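Long-range contacts in type 4 fimbrial biogenesis protein PilY1 (Pseudomonas aeruginosa, PDB 3HX6), which primes type IV pilus assembly and supports twitching motility and adhesion to host cells, probably through calcium-dependent control of pilus retraction: residues A365-G370 with G433-F438; E447-D452 with V460-I465. The protein carries 3 engineered substitutions. All blocks are in the same frame, centred on the assembly; numbering follows the deposited sequence.

Contact 1: A365-G370 with G433-F438; sequences AQTLYG and GWYLDF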
ATOM      1  N   ALA A 365     -10.140 -20.360 -32.082  1.00 19.22           N
ATOM      2  CA  ALA A 365     -10.002 -19.826 -30.741  1.00 19.19           C
ATOM      3  C   ALA A 365      -8.558 -19.435 -30.472  1.00 19.69           C
ATOM      4  O   ALA A 365      -7.631 -20.047 -31.005  1.00 21.17           O
ATOM      5  CB  ALA A 365     -10.439 -20.867 -29.725  1.00 17.77           C
ATOM      6  N   GLN A 366      -8.379 -18.393 -29.669  1.00 18.81           N
ATOM      7  CA  GLN A 366      -7.051 -17.976 -29.262  1.00 17.61           C
ATOM      8  C   GLN A 366      -6.872 -18.772 -27.972  1.00 17.70           C
ATOM      9  O   GLN A 366      -7.849 -19.287 -27.424  1.00 14.34           O
ATOM     10  CB  GLN A 366      -6.988 -16.467 -29.027  1.00 17.62           C
ATOM     11  CG  GLN A 366      -7.060 -15.672 -30.321  1.00 17.44           C
ATOM     12  CD  GLN A 366      -6.097 -16.190 -31.379  1.00 20.82           C
ATOM     13  OE1 GLN A 366      -4.904 -16.370 -31.121  1.00 19.94           O
ATOM     14  NE2 GLN A 366      -6.611 -16.434 -32.577  1.00 21.87           N
ATOM     15  N   THR A 367      -5.650 -18.865 -27.469  1.00 14.34           N
ATOM     16  CA  THR A 367      -5.424 -19.714 -26.313  1.00 13.18           C
ATOM     17  C   THR A 367      -4.450 -19.184 -25.273  1.00 13.97           C
ATOM     18  O   THR A 367      -3.570 -18.387 -25.587  1.00 12.83           O
ATOM     19  CB  THR A 367      -4.894 -21.089 -26.815  1.00 12.55           C
ATOM     20  OG1 THR A 367      -5.736 -21.560 -27.878  1.00 12.83           O
ATOM     21  CG2 THR A 367      -4.855 -22.112 -25.699  1.00 11.42           C
ATOM     22  N   LEU A 368      -4.625 -19.641 -24.036  1.00 12.99           N
ATOM     23  CA  LEU A 368      -3.727 -19.293 -22.937  1.00 12.44           C
ATOM     24  C   LEU A 368      -2.978 -20.589 -22.651  1.00 13.35           C
ATOM     25  O   LEU A 368      -3.600 -21.635 -22.464  1.00 14.89           O
ATOM     26  CB  LEU A 368      -4.493 -18.880 -21.680  1.00 11.66           C
ATOM     27  CG  LEU A 368      -3.554 -18.431 -20.549  1.00 11.08           C
ATOM     28  CD1 LEU A 368      -2.765 -17.195 -21.004  1.00 10.45           C
ATOM     29  CD2 LEU A 368      -4.367 -18.120 -19.280  1.00  9.70           C
ATOM     30  N   TYR A 369      -1.652 -20.522 -22.629  1.00 12.54           N
ATOM     31  CA  TYR A 369      -0.833 -21.702 -22.383  1.00 12.85           C
ATOM     32  C   TYR A 369       0.030 -21.578 -21.145  1.00 12.81           C
ATOM     33  O   TYR A 369       0.449 -20.484 -20.770  1.00 14.15           O
ATOM     34  CB  TYR A 369       0.118 -21.973 -23.561  1.00 12.36           C
ATOM     35  CG  TYR A 369      -0.556 -22.292 -24.873  1.00 14.39           C
ATOM     36  CD1 TYR A 369      -0.819 -21.291 -25.804  1.00 12.31           C
ATOM     37  CD2 TYR A 369      -0.921 -23.603 -25.189  1.00 12.46           C
ATOM     38  CE1 TYR A 369      -1.428 -21.582 -27.021  1.00 14.49           C
ATOM     39  CE2 TYR A 369      -1.536 -23.908 -26.402  1.00 14.39           C
ATOM     40  CZ  TYR A 369      -1.785 -22.896 -27.313  1.00 13.77           C
ATOM     41  OH  TYR A 369      -2.391 -23.187 -28.510  1.00 14.80           O
ATOM     42  N   GLY A 370       0.304 -22.729 -20.540  1.00 11.99           N
ATOM     43  CA  GLY A 370       1.171 -22.808 -19.383  1.00 10.94           C
ATOM     44  C   GLY A 370       2.138 -23.931 -19.728  1.00 13.62           C
ATOM     45  O   GLY A 370       1.774 -25.102 -19.655  1.00 11.64           O
ATOM     46  N   GLY A 433       2.244 -29.236 -19.052  1.00 17.13           N
ATOM     47  CA  GLY A 433       1.570 -27.967 -18.884  1.00 16.47           C
ATOM     48  C   GLY A 433       0.073 -28.025 -19.069  1.00 15.48           C
ATOM     49  O   GLY A 433      -0.573 -29.054 -18.835  1.00 14.74           O
ATOM     50  N   TRP A 434      -0.475 -26.901 -19.514  1.00 12.83           N
ATOM     51  CA  TRP A 434      -1.903 -26.781 -19.710  1.00 13.65           C
ATOM     52  C   TRP A 434      -2.224 -25.737 -20.760  1.00 13.68           C
ATOM     53  O   TRP A 434      -1.350 -24.997 -21.198  1.00 13.13           O
ATOM     54  CB  TRP A 434      -2.566 -26.385 -18.387  1.00 12.76           C
ATOM     55  CG  TRP A 434      -1.926 -25.176 -17.699  1.00 12.85           C
ATOM     56  CD1 TRP A 434      -1.056 -25.196 -16.645  1.00 11.18           C
ATOM     57  CD2 TRP A 434      -2.175 -23.787 -17.981  1.00 10.69           C
ATOM     58  NE1 TRP A 434      -0.755 -23.911 -16.244  1.00 12.57           N
ATOM     59  CE2 TRP A 434      -1.430 -23.029 -17.046  1.00 12.87           C
ATOM     60  CE3 TRP A 434      -2.958 -23.112 -18.926  1.00 10.59           C
ATOM     61  CZ2 TRP A 434      -1.449 -21.629 -17.031  1.00  9.08           C
ATOM     62  CZ3 TRP A 434      -2.975 -21.713 -18.911  1.00  9.33           C
ATOM     63  CH2 TRP A 434      -2.226 -20.993 -17.968  1.00 10.25           C
ATOM     64  N   TYR A 435      -3.486 -25.695 -21.170  1.00 14.32           N
ATOM     65  CA  TYR A 435      -3.938 -24.704 -22.131  1.00 14.35           C
ATOM     66  C   TYR A 435      -5.408 -24.422 -21.885  1.00 13.46           C
ATOM     67  O   TYR A 435      -6.125 -25.242 -21.323  1.00 11.98           O
ATOM     68  CB  TYR A 435      -3.711 -25.160 -23.578  1.00 15.76           C
ATOM     69  CG  TYR A 435      -4.598 -26.289 -24.063  1.00 19.48           C
ATOM     70  CD1 TYR A 435      -4.213 -27.620 -23.912  1.00 19.66           C
ATOM     71  CD2 TYR A 435      -5.804 -26.022 -24.718  1.00 21.44           C
ATOM     72  CE1 TYR A 435      -5.006 -28.663 -24.410  1.00 21.21           C
ATOM     73  CE2 TYR A 435      -6.605 -27.053 -25.215  1.00 19.91           C
ATOM     74  CZ  TYR A 435      -6.198 -28.368 -25.058  1.00 21.74           C
ATOM     75  OH  TYR A 435      -6.981 -29.387 -25.547  1.00 24.48           O
ATOM     76  N   LEU A 436      -5.842 -23.237 -22.282  1.00 14.48           N
ATOM     77  CA  LEU A 436      -7.222 -22.825 -22.109  1.00 13.96           C
ATOM     78  C   LEU A 436      -7.588 -22.002 -23.334  1.00 14.85           C
ATOM     79  O   LEU A 436      -7.041 -20.928 -23.532  1.00 14.16           O
ATOM     80  CB  LEU A 436      -7.353 -21.962 -20.846  1.00 12.25           C
ATOM     81  CG  LEU A 436      -8.689 -21.260 -20.571  1.00 14.80           C
ATOM     82  CD1 LEU A 436      -9.760 -22.299 -20.266  1.00 14.74           C
ATOM     83  CD2 LEU A 436      -8.540 -20.299 -19.389  1.00 17.58           C
ATOM     84  N   ASP A 437      -8.490 -22.508 -24.168  1.00 16.08           N
ATOM     85  CA  ASP A 437      -8.901 -21.750 -25.341  1.00 17.49           C
ATOM     86  C   ASP A 437      -9.843 -20.651 -24.855  1.00 17.55           C
ATOM     87  O   ASP A 437     -10.699 -20.885 -23.993  1.00 17.77           O
ATOM     88  CB  ASP A 437      -9.612 -22.648 -26.361  1.00 19.07           C
ATOM     89  CG  ASP A 437      -8.658 -23.600 -27.076  1.00 21.46           C
ATOM     90  OD1 ASP A 437      -7.699 -23.126 -27.719  1.00 22.29           O
ATOM     91  OD2 ASP A 437      -8.866 -24.828 -26.998  1.00 24.62           O
ATOM     92  N   PHE A 438      -9.664 -19.446 -25.384  1.00 15.54           N
ATOM     93  CA  PHE A 438     -10.506 -18.327 -24.994  1.00 13.48           C
ATOM     94  C   PHE A 438     -11.862 -18.436 -25.680  1.00 14.53           C
ATOM     95  O   PHE A 438     -12.088 -17.871 -26.754  1.00 11.93           O
ATOM     96  CB  PHE A 438      -9.826 -17.006 -25.350  1.00 12.77           C
ATOM     97  CG  PHE A 438      -8.633 -16.695 -24.490  1.00 13.79           C
ATOM     98  CD1 PHE A 438      -8.770 -16.567 -23.111  1.00 14.18           C
ATOM     99  CD2 PHE A 438      -7.377 -16.539 -25.053  1.00 14.11           C
ATOM    100  CE1 PHE A 438      -7.670 -16.286 -22.306  1.00 13.16           C
ATOM    101  CE2 PHE A 438      -6.267 -16.260 -24.257  1.00 14.92           C
ATOM    102  CZ  PHE A 438      -6.415 -16.132 -22.880  1.00 13.03           C
TER
HETATM  103  O   HOH W   1     -10.770 -17.068 -28.781  1.00 16.95           O
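Two groups grip D437 OD1 in the buried seam between A365-G370 and G433-F438: the hydroxyl T367 OG1 lies 2.5 Å from D437 OD1, and the guanidinium of R389 forms a salt bridge to the same oxygen. T367 OG1 is also hydrogen-bonded to Q326, so the threonine joins a polar cluster in which its single proton has more than one possible acceptor. With the T367 hydroxyl beside the backbone N (chi1 -49°), its methyl CG2 turns the other way, over the rim of one face of the Y369 ring. On this side of the sheet Y369 also sets CD2 against Y435 CB at 3.6 Å, while its OH reaches Q326 and R389.

The other face is mostly apolar. G370 brings its CA over the centre of the six-membered ring of W434, a CH-pi contact 3.7 Å from CA to the ring centroid and 18° off the normal. The W434 torsion (chi1 51°) folds the indole over the partner strand, and G370, having no side chain, leaves room for it. L368 CG meets the edge of that ring in its plane, 3.7 Å from W434 CZ3, and L368 CB packs 3.6 Å from F438 CZ. The polar exception, W434 NE1, is held by the carbonyl of P485. At the corner, F438 N gives a nearly straight bond of 2.7 Å to Q366 O, and one water bridges Q366 N and F438 O. Paired backbone bonds at L368-L436 and G370-W434 mark the antiparallel pairing of strands 367-373 and 433-437 in the beta-propeller C-terminal domain of PilY1.

Contact 2: E447-D452 with V460-I465; sequences EMLIED and VLLQTI
A single antiparallel bridge ties the loop E447-D452 to strand 459-466, with M448 and I465 as its hydrogen-bonded pair. M448 N donates to I465 O at 2.8 Å, and I465 N returns a bond to M448 O, also 2.8 Å, with an N-H...O angle of 169°. Next to the bridge the side chains of M448 and I465 run alongside each other in the same direction, and M448 CG lies 3.9 Å from I465 CG2.

The bridge is isolated: across the large mixed sheet, 459-466 lies between 477-483 and the short strand 454-456, while the loop runs past T464 at L449 and diverges only toward E451. L449 holds its CG opposite the backbone N (chi1 -176°), which brings CD1 to 3.4 Å from Q463 O and 4.1 Å from L462 CD1, the two leucines crossing at about a right angle. Farther along, a water takes the proton of Q463 N at 2.8 Å and lies within bonding distance of D452 O, linking the loop to the strand. The aliphatic part of E451 runs beside Q463, with CG 3.9 Å from Q463 OE1. At the opposite end of the loop segment, the carboxylate of E447 is held from outside the contact: OE1 is in a salt bridge with R413 and OE2 in a hydrogen bond with Y481.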
ATOM      1  N   GLU A 447     -12.035 -13.953 -29.006  1.00 17.32           N
ATOM      2  CA  GLU A 447     -11.455 -13.406 -27.786  1.00 13.05           C
ATOM      3  C   GLU A 447      -9.957 -13.672 -27.868  1.00 13.48           C
ATOM      4  O   GLU A 447      -9.533 -14.759 -28.268  1.00 14.20           O
ATOM      5  CB  GLU A 447     -12.048 -14.092 -26.552  1.00 15.93           C
ATOM      6  CG  GLU A 447     -11.498 -13.592 -25.210  1.00 13.70           C
ATOM      7  CD  GLU A 447     -12.177 -14.257 -24.020  1.00 17.61           C
ATOM      8  OE1 GLU A 447     -13.031 -15.136 -24.242  1.00 16.91           O
ATOM      9  OE2 GLU A 447     -11.856 -13.911 -22.861  1.00 16.40           O
ATOM     10  N   MET A 448      -9.148 -12.686 -27.512  1.00 12.88           N
ATOM     11  CA  MET A 448      -7.708 -12.888 -27.574  1.00 15.09           C
ATOM     12  C   MET A 448      -6.935 -12.134 -26.506  1.00 14.71           C
ATOM     13  O   MET A 448      -7.470 -11.253 -25.837  1.00 12.87           O
ATOM     14  CB  MET A 448      -7.194 -12.498 -28.961  1.00 17.62           C
ATOM     15  CG  MET A 448      -7.640 -11.127 -29.410  1.00 19.94           C
ATOM     16  SD  MET A 448      -7.092 -10.729 -31.073  1.00 23.02           S
ATOM     17  CE  MET A 448      -6.710  -9.020 -30.875  1.00 22.17           C
ATOM     18  N   LEU A 449      -5.668 -12.504 -26.349  1.00 15.27           N
ATOM     19  CA  LEU A 449      -4.799 -11.861 -25.377  1.00 14.37           C
ATOM     20  C   LEU A 449      -3.797 -10.939 -26.068  1.00 15.06           C
ATOM     21  O   LEU A 449      -3.016 -11.403 -26.902  1.00 14.40           O
ATOM     22  CB  LEU A 449      -4.006 -12.905 -24.590  1.00 12.77           C
ATOM     23  CG  LEU A 449      -3.134 -12.304 -23.484  1.00 15.06           C
ATOM     24  CD1 LEU A 449      -4.026 -11.992 -22.305  1.00 14.99           C
ATOM     25  CD2 LEU A 449      -2.021 -13.259 -23.065  1.00 14.84           C
ATOM     26  N   ILE A 450      -3.814  -9.648 -25.754  1.00 12.78           N
ATOM     27  CA  ILE A 450      -2.807  -8.772 -26.340  1.00 16.65           C
ATOM     28  C   ILE A 450      -2.073  -7.974 -25.256  1.00 15.39           C
ATOM     29  O   ILE A 450      -0.988  -7.460 -25.496  1.00 17.11           O
ATOM     30  CB  ILE A 450      -3.379  -7.796 -27.425  1.00 20.16           C
ATOM     31  CG1 ILE A 450      -4.106  -6.621 -26.779  1.00 23.75           C
ATOM     32  CG2 ILE A 450      -4.279  -8.559 -28.396  1.00 20.87           C
ATOM     33  CD1 ILE A 450      -5.446  -6.949 -26.224  1.00 28.66           C
ATOM     34  N   GLU A 451      -2.658  -7.900 -24.062  1.00 16.90           N
ATOM     35  CA  GLU A 451      -2.063  -7.167 -22.933  1.00 16.95           C
ATOM     36  C   GLU A 451      -1.262  -8.091 -22.020  1.00 16.52           C
ATOM     37  O   GLU A 451      -1.605  -9.265 -21.857  1.00 12.83           O
ATOM     38  CB  GLU A 451      -3.156  -6.494 -22.096  1.00 19.59           C
ATOM     39  CG  GLU A 451      -3.961  -5.435 -22.835  1.00 29.25           C
ATOM     40  CD  GLU A 451      -3.128  -4.221 -23.183  1.00 31.09           C
ATOM     41  OE1 GLU A 451      -2.558  -3.617 -22.249  1.00 36.08           O
ATOM     42  OE2 GLU A 451      -3.042  -3.871 -24.379  1.00 34.35           O
ATOM     43  N   ASP A 452      -0.203  -7.558 -21.414  1.00 13.69           N
ATOM     44  CA  ASP A 452       0.620  -8.350 -20.512  1.00 15.76           C
ATOM     45  C   ASP A 452      -0.187  -8.817 -19.306  1.00 13.99           C
ATOM     46  O   ASP A 452      -1.191  -8.207 -18.934  1.00 14.05           O
ATOM     47  CB  ASP A 452       1.836  -7.550 -20.047  1.00 17.00           C
ATOM     48  CG  ASP A 452       2.836  -7.315 -21.163  1.00 22.60           C
ATOM     49  OD1 ASP A 452       2.561  -7.713 -22.322  1.00 19.94           O
ATOM     50  OD2 ASP A 452       3.905  -6.730 -20.879  1.00 26.50           O
ATOM     51  N   VAL A 460      -2.569 -16.049 -11.644  1.00 13.82           N
ATOM     52  CA  VAL A 460      -2.091 -15.323 -12.806  1.00 13.59           C
ATOM     53  C   VAL A 460      -3.286 -14.477 -13.217  1.00 13.71           C
ATOM     54  O   VAL A 460      -4.393 -14.984 -13.387  1.00 14.90           O
ATOM     55  CB  VAL A 460      -1.649 -16.255 -13.955  1.00 15.96           C
ATOM     56  CG1 VAL A 460      -2.804 -17.131 -14.414  1.00 12.99           C
ATOM     57  CG2 VAL A 460      -1.106 -15.413 -15.102  1.00 12.89           C
ATOM     58  N   LEU A 461      -3.062 -13.176 -13.324  1.00 12.48           N
ATOM     59  CA  LEU A 461      -4.112 -12.237 -13.678  1.00 13.15           C
ATOM     60  C   LEU A 461      -3.917 -11.787 -15.115  1.00 12.64           C
ATOM     61  O   LEU A 461      -2.818 -11.419 -15.509  1.00 13.16           O
ATOM     62  CB  LEU A 461      -4.043 -11.040 -12.732  1.00 14.63           C
ATOM     63  CG  LEU A 461      -4.187 -11.421 -11.256  1.00 14.63           C
ATOM     64  CD1 LEU A 461      -3.618 -10.319 -10.379  1.00 17.09           C
ATOM     65  CD2 LEU A 461      -5.657 -11.677 -10.939  1.00 13.48           C
ATOM     66  N   LEU A 462      -4.982 -11.822 -15.903  1.00 13.00           N
ATOM     67  CA  LEU A 462      -4.881 -11.421 -17.294  1.00 12.85           C
ATOM     68  C   LEU A 462      -6.163 -10.769 -17.773  1.00 13.61           C
ATOM     69  O   LEU A 462      -7.227 -10.940 -17.181  1.00 14.23           O
ATOM     70  CB  LEU A 462      -4.577 -12.633 -18.179  1.00 11.34           C
ATOM     71  CG  LEU A 462      -5.618 -13.757 -18.126  1.00 11.84           C
ATOM     72  CD1 LEU A 462      -5.734 -14.398 -19.491  1.00 14.57           C
ATOM     73  CD2 LEU A 462      -5.230 -14.791 -17.077  1.00 11.95           C
ATOM     74  N   GLN A 463      -6.049 -10.012 -18.853  1.00 14.10           N
ATOM     75  CA  GLN A 463      -7.198  -9.350 -19.431  1.00 16.16           C
ATOM     76  C   GLN A 463      -7.218  -9.669 -20.906  1.00 16.16           C
ATOM     77  O   GLN A 463      -6.220  -9.507 -21.605  1.00 17.28           O
ATOM     78  CB  GLN A 463      -7.110  -7.837 -19.249  1.00 18.98           C
ATOM     79  CG  GLN A 463      -8.312  -7.096 -19.810  1.00 23.72           C
ATOM     80  CD  GLN A 463      -8.074  -5.604 -19.898  1.00 27.46           C
ATOM     81  OE1 GLN A 463      -7.253  -5.136 -20.693  1.00 30.62           O
ATOM     82  NE2 GLN A 463      -8.782  -4.848 -19.079  1.00 27.81           N
ATOM     83  N   THR A 464      -8.365 -10.118 -21.379  1.00 13.67           N
ATOM     84  CA  THR A 464      -8.510 -10.450 -22.778  1.00 16.75           C
ATOM     85  C   THR A 464      -9.387  -9.408 -23.468  1.00 17.15           C
ATOM     86  O   THR A 464     -10.106  -8.644 -22.816  1.00 16.66           O
ATOM     87  CB  THR A 464      -9.186 -11.795 -22.932  1.00 17.36           C
ATOM     88  OG1 THR A 464      -9.146 -12.192 -24.302  1.00 29.63           O
ATOM     89  CG2 THR A 464     -10.625 -11.684 -22.493  1.00 14.67           C
ATOM     90  N   ILE A 465      -9.330  -9.385 -24.793  1.00 16.89           N
ATOM     91  CA  ILE A 465     -10.144  -8.456 -25.546  1.00 17.27           C
ATOM     92  C   ILE A 465     -10.908  -9.221 -26.618  1.00 18.00           C
ATOM     93  O   ILE A 465     -10.376 -10.128 -27.265  1.00 16.32           O
ATOM     94  CB  ILE A 465      -9.285  -7.331 -26.187  1.00 18.41           C
ATOM     95  CG1 ILE A 465     -10.206  -6.286 -26.830  1.00 21.09           C
ATOM     96  CG2 ILE A 465      -8.328  -7.919 -27.218  1.00 18.32           C
ATOM     97  CD1 ILE A 465      -9.486  -5.070 -27.356  1.00 21.12           C
TER
HETATM   98  O   HOH W   2      -3.476  -9.561 -19.739  1.00 15.00           O

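Overall arrangement
Followed from the N terminus, the chain passes through four separate four-stranded antiparallel sheets before it reaches the mixed sheet that both contacts share. Contact 1 closes first: 365-370 is rejoined by 433-438 after an excursion of 62 residues that includes strands 392-405 and 408-415. Only then does contact 2 open, closing a short loop through strand 454-456, so the two loops follow in series and neither encloses the other. Their centres are nonetheless 11 Å apart, and they pack directly: Q366 lies against E447 and M448, and F438 CZ comes within 3.9 Å of L462 CD1. At the corner of F438 the two regions of the mixed sheet meet.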